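Local coordinates for DUF1896 domain-containing protein (Porphyromonas gingivalis, PDB 2APL), which is of unknown function, a DUF1896-family protein whose mainly helical chain has not been assigned a biochemical activity, at residues L14-Y19 and A36-A41; D47-G52 and P56-M61; L70-Y75 and P125-L130; Y75-S80 and T132-T137; P100-N105 and G136-L141. One frame throughout, in Å; residues are numbered along the deposited sequence.

Interaction 1 (L14-Y19 and A36-A41); sequences LKLETY and ARSDEA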
# COMPACT_ATOMS: atom_id res chain seq x y z
N LEU A 14 14.55 -1.08 -6.53
CA LEU A 14 13.92 0.04 -7.19
C LEU A 14 12.39 -0.16 -7.35
O LEU A 14 11.63 0.75 -7.05
CB LEU A 14 14.57 0.34 -8.55
CG LEU A 14 14.10 1.66 -9.17
CD1 LEU A 14 14.28 2.85 -8.21
CD2 LEU A 14 14.78 1.92 -10.52
N LYS A 15 11.96 -1.34 -7.79
CA LYS A 15 10.53 -1.61 -7.94
C LYS A 15 9.78 -1.44 -6.61
O LYS A 15 8.64 -0.95 -6.58
CB LYS A 15 10.30 -3.05 -8.43
CG LYS A 15 10.68 -3.29 -9.91
CD LYS A 15 10.40 -4.77 -10.30
CE LYS A 15 8.92 -5.07 -10.37
NZ LYS A 15 8.77 -6.45 -10.83
N LEU A 16 10.41 -1.88 -5.50
CA LEU A 16 9.74 -1.88 -4.20
C LEU A 16 9.76 -0.45 -3.68
O LEU A 16 8.76 0.05 -3.13
CB LEU A 16 10.49 -2.78 -3.17
CG LEU A 16 9.92 -2.82 -1.73
CD1 LEU A 16 8.40 -3.18 -1.68
CD2 LEU A 16 10.73 -3.83 -0.88
N GLU A 17 10.87 0.24 -3.88
CA GLU A 17 10.90 1.67 -3.44
C GLU A 17 9.81 2.48 -4.11
O GLU A 17 9.06 3.24 -3.46
CB GLU A 17 12.27 2.28 -3.64
CG GLU A 17 13.31 1.78 -2.60
CD GLU A 17 14.64 2.42 -2.87
OE1 GLU A 17 14.73 3.21 -3.83
OE2 GLU A 17 15.59 2.17 -2.15
N THR A 18 9.69 2.31 -5.41
CA THR A 18 8.66 3.02 -6.19
C THR A 18 7.22 2.67 -5.70
O THR A 18 6.39 3.53 -5.50
CB THR A 18 8.88 2.75 -7.66
OG1 THR A 18 10.19 3.25 -8.03
CG2 THR A 18 7.78 3.43 -8.54
N TYR A 19 6.98 1.39 -5.51
CA TYR A 19 5.69 0.89 -5.11
C TYR A 19 5.31 1.45 -3.74
O TYR A 19 4.18 1.89 -3.55
CB TYR A 19 5.73 -0.66 -5.07
CG TYR A 19 4.35 -1.25 -4.81
CD1 TYR A 19 3.47 -1.39 -5.84
CD2 TYR A 19 3.95 -1.69 -3.51
CE1 TYR A 19 2.20 -1.91 -5.66
CE2 TYR A 19 2.66 -2.26 -3.31
CZ TYR A 19 1.78 -2.32 -4.41
OH TYR A 19 0.51 -2.87 -4.35
N ALA A 36 15.34 -5.97 3.57
CA ALA A 36 14.98 -7.35 3.85
C ALA A 36 14.06 -7.93 2.78
O ALA A 36 14.26 -9.06 2.35
CB ALA A 36 14.38 -7.44 5.16
N ARG A 37 13.06 -7.17 2.34
CA ARG A 37 12.15 -7.64 1.31
C ARG A 37 12.84 -7.77 -0.10
O ARG A 37 12.61 -8.75 -0.82
CB ARG A 37 10.92 -6.73 1.26
CG ARG A 37 9.86 -7.15 0.24
CD ARG A 37 9.37 -8.57 0.55
NE ARG A 37 8.60 -8.72 1.78
CZ ARG A 37 7.29 -8.54 1.87
NH1 ARG A 37 6.57 -8.12 0.83
NH2 ARG A 37 6.69 -8.79 3.03
N SER A 38 13.68 -6.82 -0.45
CA SER A 38 14.47 -6.93 -1.68
C SER A 38 15.39 -8.19 -1.70
O SER A 38 15.50 -8.84 -2.74
CB SER A 38 15.25 -5.64 -1.92
OG SER A 38 14.31 -4.55 -2.03
N ASP A 39 16.07 -8.46 -0.58
CA ASP A 39 16.85 -9.67 -0.36
C ASP A 39 16.01 -10.94 -0.54
O ASP A 39 16.45 -11.89 -1.21
CB ASP A 39 17.44 -9.69 1.07
CG ASP A 39 18.69 -8.83 1.23
OD1 ASP A 39 19.12 -8.21 0.23
OD2 ASP A 39 19.28 -8.78 2.37
N GLU A 40 14.80 -10.97 0.06
CA GLU A 40 13.90 -12.10 -0.16
C GLU A 40 13.52 -12.34 -1.62
O GLU A 40 13.40 -13.52 -2.04
CB GLU A 40 12.57 -11.97 0.63
CG GLU A 40 12.69 -11.88 2.09
CD GLU A 40 11.35 -11.62 2.77
OE1 GLU A 40 10.25 -12.10 2.29
OE2 GLU A 40 11.43 -10.94 3.82
N ALA A 41 13.18 -11.25 -2.34
CA ALA A 41 12.84 -11.37 -3.75
C ALA A 41 14.02 -11.93 -4.58
O ALA A 41 13.86 -12.82 -5.42
CB ALA A 41 12.40 -9.99 -4.33
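Leu-16, on helix 3-23, reaches the neighbouring helix 31-51 with a single methyl, CD2, which rests on the aliphatic root of Arg-37. This is the tight part of the contact: CD2 of Leu-16 is 3.6 Å from CG of Arg-37 and equally close to its CB, and the two side chains cross at about a right angle. Ser-38 closes the same methyl from a second direction, its OG lying 3.8 Å from CD2 of Leu-16. That hydroxyl is not left wanting by its apolar neighbour, since it is hydrogen-bonded to the carbonyl of Ile-34 one turn earlier; a small residue whose hydroxyl bonds to its own helix suits a buried helix face. Arg-37 plays a double part. Its CG stands anti to the backbone N (chi1 -178°), so that CB and CG pass across the CD2 methyl of Leu-16, while bends at chi2 and chi3 carry the guanidinium off, where NH1 binds the carbonyls of Leu-66 and Gln-68. On the looser side, Glu-40 lies exposed, and its long pairing with Arg-37 is a matter of charge alone. The contact thus rests on dispersion and the exclusion of water, while Ser-38 OG and Arg-37 NH1 find partners outside it.

Interaction 2 (D47-G52 and P56-M61); sequences DAVAQG and PEAESM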
# COMPACT_ATOMS: atom_id res chain seq x y z
N ASP A 47 16.69 -18.86 -6.64
CA ASP A 47 16.14 -20.21 -6.49
C ASP A 47 15.45 -20.68 -7.75
O ASP A 47 15.67 -21.82 -8.21
CB ASP A 47 15.14 -20.34 -5.32
CG ASP A 47 15.81 -20.34 -3.93
OD1 ASP A 47 17.06 -20.37 -3.86
OD2 ASP A 47 15.05 -20.29 -2.92
N ALA A 48 14.58 -19.84 -8.30
CA ALA A 48 13.83 -20.21 -9.50
C ALA A 48 14.77 -20.54 -10.66
O ALA A 48 14.65 -21.60 -11.30
CB ALA A 48 12.86 -19.12 -9.89
N VAL A 49 15.71 -19.63 -10.95
CA VAL A 49 16.74 -19.91 -11.97
C VAL A 49 17.44 -21.25 -11.76
O VAL A 49 17.54 -22.05 -12.71
CB VAL A 49 17.73 -18.75 -12.13
CG1 VAL A 49 18.90 -19.15 -13.11
CG2 VAL A 49 16.98 -17.55 -12.58
N ALA A 50 17.91 -21.50 -10.53
CA ALA A 50 18.57 -22.75 -10.17
C ALA A 50 17.71 -24.00 -10.40
O ALA A 50 18.23 -25.08 -10.59
CB ALA A 50 19.01 -22.72 -8.69
N GLN A 51 16.38 -23.85 -10.27
CA GLN A 51 15.50 -24.99 -10.34
C GLN A 51 14.98 -25.25 -11.73
O GLN A 51 14.27 -26.24 -11.93
CB GLN A 51 14.30 -24.82 -9.42
CG GLN A 51 14.68 -24.96 -7.98
CD GLN A 51 13.61 -24.41 -7.09
OE1 GLN A 51 12.48 -24.16 -7.53
NE2 GLN A 51 13.95 -24.20 -5.83
N GLY A 52 15.34 -24.38 -12.68
CA GLY A 52 14.99 -24.56 -14.08
C GLY A 52 14.04 -23.55 -14.70
O GLY A 52 13.68 -23.69 -15.87
N PRO A 56 12.37 -14.56 -17.14
CA PRO A 56 11.08 -13.91 -16.95
C PRO A 56 10.19 -14.60 -15.92
O PRO A 56 9.49 -13.92 -15.15
CB PRO A 56 10.41 -13.99 -18.32
CG PRO A 56 11.45 -14.49 -19.28
CD PRO A 56 12.56 -15.07 -18.52
N GLU A 57 10.18 -15.93 -15.91
CA GLU A 57 9.41 -16.65 -14.91
C GLU A 57 9.95 -16.33 -13.53
O GLU A 57 9.16 -16.07 -12.63
CB GLU A 57 9.44 -18.16 -15.14
CG GLU A 57 8.79 -18.54 -16.44
CD GLU A 57 8.93 -20.02 -16.77
OE1 GLU A 57 10.02 -20.63 -16.62
OE2 GLU A 57 7.91 -20.59 -17.17
N ALA A 58 11.28 -16.33 -13.38
CA ALA A 58 11.92 -16.12 -12.09
C ALA A 58 11.61 -14.69 -11.57
O ALA A 58 11.28 -14.48 -10.38
CB ALA A 58 13.49 -16.39 -12.17
N GLU A 59 11.69 -13.71 -12.48
CA GLU A 59 11.41 -12.33 -12.14
C GLU A 59 9.96 -12.10 -11.72
O GLU A 59 9.68 -11.30 -10.82
CB GLU A 59 11.77 -11.42 -13.31
CG GLU A 59 12.56 -10.23 -12.84
CD GLU A 59 13.30 -9.46 -13.94
OE1 GLU A 59 12.64 -9.09 -14.96
OE2 GLU A 59 14.52 -9.18 -13.74
N SER A 60 9.06 -12.79 -12.42
CA SER A 60 7.63 -12.72 -12.15
C SER A 60 7.32 -13.26 -10.76
O SER A 60 6.67 -12.60 -9.95
CB SER A 60 6.89 -13.54 -13.21
OG SER A 60 5.48 -13.49 -13.01
N MSE A 61 7.81 -14.45 -10.46
CA MSE A 61 7.54 -14.98 -9.14
C MSE A 61 8.29 -14.23 -8.01
O MSE A 61 7.76 -14.11 -6.92
CB MSE A 61 7.72 -16.51 -9.10
CG MSE A 61 9.14 -16.97 -8.97
SE MSE A 61 9.18 -18.98 -9.16
CE MSE A 61 8.97 -19.10 -11.19
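Ala-48 and Ala-58 mark the point where two helix segments, 47-51 and 56-61, pass nearly antiparallel at 148°, their axes 8.8 Å apart and the CA atoms of these two alanines separated by only 5.2 Å. Such closeness needs small side chains, and alanine meets the need on each helix: CB of Ala-48 sits 3.6 Å from CB of Ala-58. Val-49 flanks the pair by setting CG2 at 3.7 Å from CB of Ala-58. The chi1 of 174° swings its CG1 to the far side of the backbone N, and CG2 is the branch left to do the touching. From the other helix comes Met-61, deposited as selenomethionine; its chain bends at chi3, and SE approaches CB of Ala-48 to 3.8 Å. The long, flexible side chain thereby reaches across to the alanine of the other helix, and Phe-53 of the connecting loop touches both Ala-48 and Met-61. Gly-52 is the first residue to leave helical angles, in a Schellman motif; its positive phi (114°) is easily adopted by glycine, and its N bonds to O of Val-49. Two consecutive helices, 31-51 and 55-67, joined by a short link and packed nearly antiparallel here, form an alpha-alpha hairpin.

Interaction 3 (L70-Y75 and P125-L130); sequences LHFSRY and PEYEHL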
# COMPACT_ATOMS: atom_id res chain seq x y z
N LEU A 70 1.34 -6.59 0.50
CA LEU A 70 1.29 -5.16 0.26
C LEU A 70 0.27 -4.79 -0.83
O LEU A 70 0.31 -3.71 -1.36
CB LEU A 70 2.67 -4.63 -0.14
CG LEU A 70 3.79 -4.76 0.90
CD1 LEU A 70 5.08 -4.40 0.17
CD2 LEU A 70 3.51 -3.82 2.14
N HIS A 71 -0.65 -5.69 -1.16
CA HIS A 71 -1.69 -5.38 -2.15
C HIS A 71 -2.79 -4.47 -1.67
O HIS A 71 -3.34 -3.71 -2.49
CB HIS A 71 -2.27 -6.66 -2.75
CG HIS A 71 -1.27 -7.47 -3.51
ND1 HIS A 71 -1.51 -7.96 -4.77
CD2 HIS A 71 -0.01 -7.86 -3.19
CE1 HIS A 71 -0.43 -8.61 -5.20
NE2 HIS A 71 0.49 -8.57 -4.26
N PHE A 72 -3.13 -4.54 -0.37
CA PHE A 72 -4.13 -3.63 0.17
C PHE A 72 -3.46 -2.43 0.85
O PHE A 72 -2.55 -2.59 1.70
CB PHE A 72 -5.18 -4.29 1.10
CG PHE A 72 -6.27 -3.32 1.56
CD1 PHE A 72 -7.43 -3.13 0.79
CD2 PHE A 72 -6.07 -2.53 2.67
CE1 PHE A 72 -8.39 -2.19 1.17
CE2 PHE A 72 -7.00 -1.57 3.06
CZ PHE A 72 -8.19 -1.42 2.33
N SER A 73 -3.90 -1.25 0.44
CA SER A 73 -3.29 -0.01 0.88
C SER A 73 -4.36 0.84 1.57
O SER A 73 -5.32 1.32 0.91
CB SER A 73 -2.68 0.73 -0.30
OG SER A 73 -2.28 2.05 0.08
N ARG A 74 -4.18 1.05 2.87
CA ARG A 74 -5.01 2.05 3.61
C ARG A 74 -4.91 3.44 3.01
O ARG A 74 -5.92 4.09 2.84
CB ARG A 74 -4.68 2.06 5.10
CG ARG A 74 -4.97 0.66 5.74
CD ARG A 74 -4.61 0.63 7.22
NE ARG A 74 -3.18 0.94 7.38
CZ ARG A 74 -2.61 1.36 8.52
NH1 ARG A 74 -3.34 1.48 9.66
NH2 ARG A 74 -1.32 1.65 8.52
N TYR A 75 -3.69 3.88 2.69
CA TYR A 75 -3.47 5.16 2.04
C TYR A 75 -4.29 5.32 0.77
O TYR A 75 -5.05 6.29 0.66
CB TYR A 75 -2.00 5.41 1.78
CG TYR A 75 -1.73 6.61 0.88
CD1 TYR A 75 -1.65 7.90 1.42
CD2 TYR A 75 -1.61 6.46 -0.52
CE1 TYR A 75 -1.45 9.03 0.58
CE2 TYR A 75 -1.37 7.57 -1.36
CZ TYR A 75 -1.28 8.83 -0.79
OH TYR A 75 -1.07 9.92 -1.58
N PRO A 125 -16.34 -9.36 0.04
CA PRO A 125 -17.58 -8.67 0.42
C PRO A 125 -17.34 -7.55 1.43
O PRO A 125 -17.97 -6.49 1.34
CB PRO A 125 -18.44 -9.78 1.06
CG PRO A 125 -17.97 -11.05 0.40
CD PRO A 125 -16.48 -10.84 0.14
N GLU A 126 -16.39 -7.74 2.35
CA GLU A 126 -16.24 -6.78 3.42
C GLU A 126 -15.61 -5.43 3.02
O GLU A 126 -15.73 -4.45 3.76
CB GLU A 126 -15.68 -7.38 4.73
CG GLU A 126 -14.86 -8.65 4.65
CD GLU A 126 -15.67 -9.94 4.44
OE1 GLU A 126 -16.81 -10.11 4.94
OE2 GLU A 126 -15.11 -10.84 3.78
N TYR A 127 -15.03 -5.37 1.82
CA TYR A 127 -14.56 -4.08 1.28
C TYR A 127 -15.62 -2.97 1.29
O TYR A 127 -15.36 -1.86 1.70
CB TYR A 127 -13.93 -4.19 -0.13
CG TYR A 127 -13.30 -2.87 -0.56
CD1 TYR A 127 -12.15 -2.38 0.10
CD2 TYR A 127 -13.86 -2.09 -1.58
CE1 TYR A 127 -11.58 -1.14 -0.25
CE2 TYR A 127 -13.28 -0.84 -1.94
CZ TYR A 127 -12.14 -0.39 -1.26
OH TYR A 127 -11.55 0.81 -1.59
N GLU A 128 -16.82 -3.29 0.81
CA GLU A 128 -17.86 -2.28 0.69
C GLU A 128 -18.22 -1.75 2.08
O GLU A 128 -18.45 -0.56 2.25
CB GLU A 128 -19.11 -2.81 -0.06
CG GLU A 128 -18.94 -4.15 -0.81
CD GLU A 128 -17.73 -4.26 -1.79
OE1 GLU A 128 -17.39 -3.27 -2.50
OE2 GLU A 128 -17.13 -5.36 -1.87
N HIS A 129 -18.21 -2.64 3.07
CA HIS A 129 -18.43 -2.27 4.46
C HIS A 129 -17.39 -1.28 4.99
O HIS A 129 -17.74 -0.26 5.60
CB HIS A 129 -18.48 -3.50 5.36
CG HIS A 129 -19.66 -4.39 5.12
ND1 HIS A 129 -19.53 -5.70 4.70
CD2 HIS A 129 -21.00 -4.17 5.26
CE1 HIS A 129 -20.73 -6.24 4.57
NE2 HIS A 129 -21.64 -5.34 4.90
N LEU A 130 -16.12 -1.62 4.78
CA LEU A 130 -15.03 -0.71 5.09
C LEU A 130 -15.24 0.67 4.44
O LEU A 130 -15.22 1.69 5.13
CB LEU A 130 -13.67 -1.33 4.66
CG LEU A 130 -12.49 -0.39 4.88
CD1 LEU A 130 -12.35 0.03 6.37
CD2 LEU A 130 -11.21 -1.03 4.33
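Phe-72 carries the whole contact from its side, putting its ring against two residues of helix 126-143, Tyr-127 and Leu-130. The aromatic part is a meeting of rims. CE1 of Phe-72 lies 3.6 Å from CE1 of Tyr-127 and 3.9 Å from CD1 of Tyr-127, and each ring presents its edge to the other, so that C-H borders touch with no pi face engaged between them. This is therefore neither an offset nor a T-shaped stack. Both rings owe their reach to extended first torsions, which point CG away from the backbone N (chi1 -176° in Phe-72 and -173° in Tyr-127). The aliphatic part is a single methyl: the side chains of Leu-130 and Phe-72 run toward each other, and CD2 of Leu-130 comes within 3.6 Å of CZ of Phe-72. Leu-130 lies three residues beyond Tyr-127, which places both on one side of the helix. An edge-to-face contact with Phe-121 adds a further aromatic to the cluster around Phe-72.

The polar chemistry lies beside the interface, at Ser-73, which directly follows Phe-72 in the chain. Ser-73 is the N-cap of helix 74-85, its OG hydrogen-bonded to N of Asp-76 and also to the carbonyl of His-23. A serine is well fitted to that position, being short enough to fold back on the first turn. Across the interface itself the attraction is dispersive and hydrophobic, fed by the burial of three large side chains.

Interaction 4 (Y75-S80 and T132-T137); sequences YDTLVS and TELTGT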
# COMPACT_ATOMS: atom_id res chain seq x y z
N TYR A 75 -3.69 3.88 2.69
CA TYR A 75 -3.47 5.16 2.04
C TYR A 75 -4.29 5.32 0.77
O TYR A 75 -5.05 6.29 0.66
CB TYR A 75 -2.00 5.41 1.78
CG TYR A 75 -1.73 6.61 0.88
CD1 TYR A 75 -1.65 7.90 1.42
CD2 TYR A 75 -1.61 6.46 -0.52
CE1 TYR A 75 -1.45 9.03 0.58
CE2 TYR A 75 -1.37 7.57 -1.36
CZ TYR A 75 -1.28 8.83 -0.79
OH TYR A 75 -1.07 9.92 -1.58
N ASP A 76 -4.17 4.36 -0.15
CA ASP A 76 -4.94 4.37 -1.40
C ASP A 76 -6.46 4.38 -1.14
O ASP A 76 -7.21 5.03 -1.88
CB ASP A 76 -4.59 3.14 -2.28
CG ASP A 76 -3.21 3.27 -2.99
OD1 ASP A 76 -2.54 4.33 -2.89
OD2 ASP A 76 -2.79 2.27 -3.66
N THR A 77 -6.91 3.63 -0.14
CA THR A 77 -8.34 3.53 0.18
C THR A 77 -8.89 4.92 0.64
O THR A 77 -9.97 5.37 0.19
CB THR A 77 -8.59 2.46 1.27
OG1 THR A 77 -8.19 1.19 0.77
CG2 THR A 77 -10.11 2.35 1.64
N LEU A 78 -8.12 5.60 1.49
CA LEU A 78 -8.52 6.95 1.96
C LEU A 78 -8.55 7.95 0.81
O LEU A 78 -9.49 8.73 0.69
CB LEU A 78 -7.56 7.43 3.06
CG LEU A 78 -7.72 6.65 4.37
CD1 LEU A 78 -6.52 6.94 5.26
CD2 LEU A 78 -9.03 7.02 5.09
N VAL A 79 -7.53 7.88 -0.05
CA VAL A 79 -7.45 8.79 -1.22
C VAL A 79 -8.67 8.61 -2.11
O VAL A 79 -9.29 9.57 -2.52
CB VAL A 79 -6.12 8.58 -2.02
CG1 VAL A 79 -6.19 9.20 -3.37
CG2 VAL A 79 -4.94 9.17 -1.25
N SER A 80 -9.02 7.36 -2.38
CA SER A 80 -10.19 7.02 -3.21
C SER A 80 -11.53 7.47 -2.58
O SER A 80 -12.39 8.06 -3.25
CB SER A 80 -10.19 5.51 -3.50
OG SER A 80 -11.40 5.11 -4.14
N THR A 132 -17.84 2.24 3.13
CA THR A 132 -18.98 2.95 3.64
C THR A 132 -18.65 3.45 5.03
O THR A 132 -18.99 4.59 5.39
CB THR A 132 -20.20 2.01 3.67
OG1 THR A 132 -20.49 1.61 2.33
CG2 THR A 132 -21.42 2.67 4.32
N GLU A 133 -17.95 2.62 5.81
CA GLU A 133 -17.71 3.02 7.20
C GLU A 133 -16.74 4.22 7.20
O GLU A 133 -16.92 5.17 7.98
CB GLU A 133 -17.22 1.83 8.02
CG GLU A 133 -17.18 2.05 9.47
CD GLU A 133 -17.03 0.77 10.28
OE1 GLU A 133 -16.81 -0.35 9.72
OE2 GLU A 133 -17.17 0.88 11.52
N LEU A 134 -15.70 4.15 6.37
CA LEU A 134 -14.74 5.28 6.23
C LEU A 134 -15.41 6.59 5.76
O LEU A 134 -15.11 7.68 6.29
CB LEU A 134 -13.59 4.89 5.28
CG LEU A 134 -12.59 3.85 5.81
CD1 LEU A 134 -11.71 3.37 4.58
CD2 LEU A 134 -11.73 4.34 7.01
N THR A 135 -16.30 6.48 4.77
CA THR A 135 -17.07 7.62 4.27
C THR A 135 -17.86 8.28 5.43
O THR A 135 -17.76 9.51 5.65
CB THR A 135 -17.99 7.18 3.10
OG1 THR A 135 -17.19 6.55 2.06
CG2 THR A 135 -18.78 8.37 2.53
N GLY A 136 -18.57 7.45 6.21
CA GLY A 136 -19.33 7.91 7.35
C GLY A 136 -18.52 8.59 8.44
O GLY A 136 -18.96 9.60 9.03
N THR A 137 -17.35 8.05 8.70
CA THR A 137 -16.40 8.64 9.62
C THR A 137 -15.93 10.04 9.17
O THR A 137 -15.90 10.99 9.96
CB THR A 137 -15.19 7.69 9.82
OG1 THR A 137 -15.67 6.43 10.38
CG2 THR A 137 -14.13 8.32 10.74
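Thr-77 and Leu-134 make the closest approach, methyl against methyl: CG2 of Thr-77 is 3.5 Å from CD1 of Leu-134, tighter than usual for two carbons, and the side chains meet nearly perpendicularly. The other methyl of the leucine serves a second partner more loosely, CD2 of Leu-134 standing 4.3 Å from CD2 of Leu-78. One forked side chain thus straddles two consecutive residues of helix 74-85, a task that leucine's branching at CG makes possible.

The next layer explains how the threonine can lie in an apolar setting. A chi1 near -63° directs CG2 at the leucine, while OG1 folds back to hydrogen-bond the carbonyl of Ser-73, one turn earlier. Threonine therefore offers carbon to the core and keeps its hydroxyl satisfied by its own helix.

Further out, Leu-134 is also touched by Val-111 and Phe-112 of helix 106-112, and Leu-78 leans on Leu-103 of helix 94-103. Next to Leu-134 in the chain, Glu-133 is salt-bridged to Lys-114 and hydrogen-bonded to the hydroxyl of Tyr-115. The contact consequently joins helix 74-85 to helix 126-143, with helices 94-103 and 106-112 supplying further walls of the same helical core.

Interaction 5 (P100-N105 and G136-L141); sequences PILLKN and GTIVLL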
# COMPACT_ATOMS: atom_id res chain seq x y z
N PRO A 100 -2.54 10.91 4.45
CA PRO A 100 -1.52 10.53 5.46
C PRO A 100 -1.87 10.96 6.88
O PRO A 100 -1.54 10.26 7.82
CB PRO A 100 -0.23 11.25 5.00
CG PRO A 100 -0.47 11.63 3.59
CD PRO A 100 -1.97 11.79 3.40
N ILE A 101 -2.54 12.10 7.04
CA ILE A 101 -2.94 12.60 8.36
C ILE A 101 -4.11 11.81 8.92
O ILE A 101 -4.12 11.48 10.11
CB ILE A 101 -3.35 14.12 8.30
CG1 ILE A 101 -2.18 14.99 7.88
CG2 ILE A 101 -3.76 14.61 9.66
CD1 ILE A 101 -1.55 14.62 6.62
N LEU A 102 -5.09 11.55 8.08
CA LEU A 102 -6.22 10.67 8.43
C LEU A 102 -5.74 9.29 8.82
O LEU A 102 -6.29 8.68 9.75
CB LEU A 102 -7.22 10.56 7.29
CG LEU A 102 -8.09 11.79 7.07
CD1 LEU A 102 -8.83 11.66 5.78
CD2 LEU A 102 -9.09 11.96 8.28
N LEU A 103 -4.70 8.78 8.13
CA LEU A 103 -4.11 7.48 8.49
C LEU A 103 -3.60 7.44 9.95
O LEU A 103 -3.62 6.38 10.58
CB LEU A 103 -3.00 7.07 7.50
CG LEU A 103 -2.74 5.57 7.35
CD1 LEU A 103 -4.01 4.75 7.26
CD2 LEU A 103 -1.77 5.34 6.10
N LYS A 104 -3.25 8.60 10.51
CA LYS A 104 -2.85 8.71 11.90
C LYS A 104 -3.99 9.08 12.87
O LYS A 104 -3.77 9.19 14.05
CB LYS A 104 -1.72 9.75 12.03
CG LYS A 104 -0.44 9.39 11.23
CD LYS A 104 0.42 10.68 10.99
CE LYS A 104 0.47 11.67 12.22
NZ LYS A 104 -0.38 12.94 12.22
N ASN A 105 -5.21 9.24 12.35
CA ASN A 105 -6.31 9.69 13.16
C ASN A 105 -6.89 8.48 13.90
O ASN A 105 -7.12 7.40 13.27
CB ASN A 105 -7.34 10.34 12.22
CG ASN A 105 -8.62 10.69 12.91
OD1 ASN A 105 -9.52 9.86 12.99
ND2 ASN A 105 -8.71 11.91 13.42
N GLY A 136 -18.57 7.45 6.21
CA GLY A 136 -19.33 7.91 7.35
C GLY A 136 -18.52 8.59 8.44
O GLY A 136 -18.96 9.60 9.03
N THR A 137 -17.35 8.05 8.70
CA THR A 137 -16.40 8.64 9.62
C THR A 137 -15.93 10.04 9.17
O THR A 137 -15.90 10.99 9.96
CB THR A 137 -15.19 7.69 9.82
OG1 THR A 137 -15.67 6.43 10.38
CG2 THR A 137 -14.13 8.32 10.74
N ILE A 138 -15.53 10.15 7.92
CA ILE A 138 -15.13 11.45 7.39
C ILE A 138 -16.28 12.47 7.40
O ILE A 138 -16.08 13.64 7.78
CB ILE A 138 -14.46 11.31 5.98
CG1 ILE A 138 -13.16 10.50 6.17
CG2 ILE A 138 -14.13 12.69 5.32
CD1 ILE A 138 -12.60 9.89 4.78
N VAL A 139 -17.48 12.04 7.03
CA VAL A 139 -18.66 12.91 7.23
C VAL A 139 -18.73 13.42 8.68
O VAL A 139 -18.99 14.59 8.91
CB VAL A 139 -19.99 12.20 6.81
CG1 VAL A 139 -21.21 13.01 7.25
CG2 VAL A 139 -20.01 12.00 5.30
N LEU A 140 -18.47 12.53 9.65
CA LEU A 140 -18.64 12.93 11.03
C LEU A 140 -17.54 13.90 11.39
O LEU A 140 -17.81 14.85 12.14
CB LEU A 140 -18.60 11.73 11.99
CG LEU A 140 -19.92 10.95 11.97
CD1 LEU A 140 -19.84 9.70 12.89
CD2 LEU A 140 -21.11 11.80 12.30
N LEU A 141 -16.32 13.62 10.91
CA LEU A 141 -15.15 14.48 11.17
C LEU A 141 -15.41 15.89 10.66
O LEU A 141 -15.20 16.87 11.39
CB LEU A 141 -13.86 13.89 10.54
CG LEU A 141 -13.15 12.76 11.33
CD1 LEU A 141 -12.13 12.01 10.40
CD2 LEU A 141 -12.47 13.31 12.62
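Leu-102, in the last turn of helix 94-103, and Asn-105, at the short junction with helix 106-112, meet Ile-138 and Leu-141 of helix 126-143. Leu-102 uses both its methyls: CD2 is 3.7 Å from CD1 of Leu-141, whereas CD1 stands farther off, 4.3 Å from CD1 of Ile-138. Leu-102 and Leu-141 lie side by side, running in opposing directions, so they overlap flank to flank. Ile-138 and Leu-141, three residues apart, present neighbouring branches on one side of their helix, and Leu-102 bears on both. Branched aliphatics fit here because each residue offers methyls to more than one neighbour; Ile-138 also packs on Val-81 and Leu-82 of helix 74-85.

Asn-105 is the polar member. Its ND2 lies 4.1 Å from CD2 of Leu-141, a van der Waals contact, while OD1 accepts a hydrogen bond from N of Ile-108. The chi1 of 172°, which extends CG opposite the backbone N, turns the amide toward Leu-141 as the residue serves as the N-cap. Its own N bonds to O of Leu-102, binding the cap to the end of the helix before. Asn-105 is a classic asparagine N-cap, starting helix 106-112 just after helix 94-103, while Leu-102 packs their junction onto helix 126-143.

How the interactions relate
The five contacts fall into two groups, 1 with 2 and 3 with 4 and 5; interaction 1 lies on the opposite side of the chain's centre from interactions 3, 4 and 5. Interactions 1 and 2 share helix 31-51, their centres about 16 Å apart. Interactions 3, 4 and 5 follow one another along helix 126-143: centres are about 9 Å apart for 3 and 4, and about 8 Å for 4 and 5, with Leu-78 of interaction 4 packing on Leu-102 and Leu-103 of interaction 5. The groups meet where OH of Tyr-19 lies 3.1 Å from O of Leu-70, a probable hydrogen bond between interactions 1 and 3. Interactions 2 and 5 are the most distant pair, about 43 Å between centres. No active site is known.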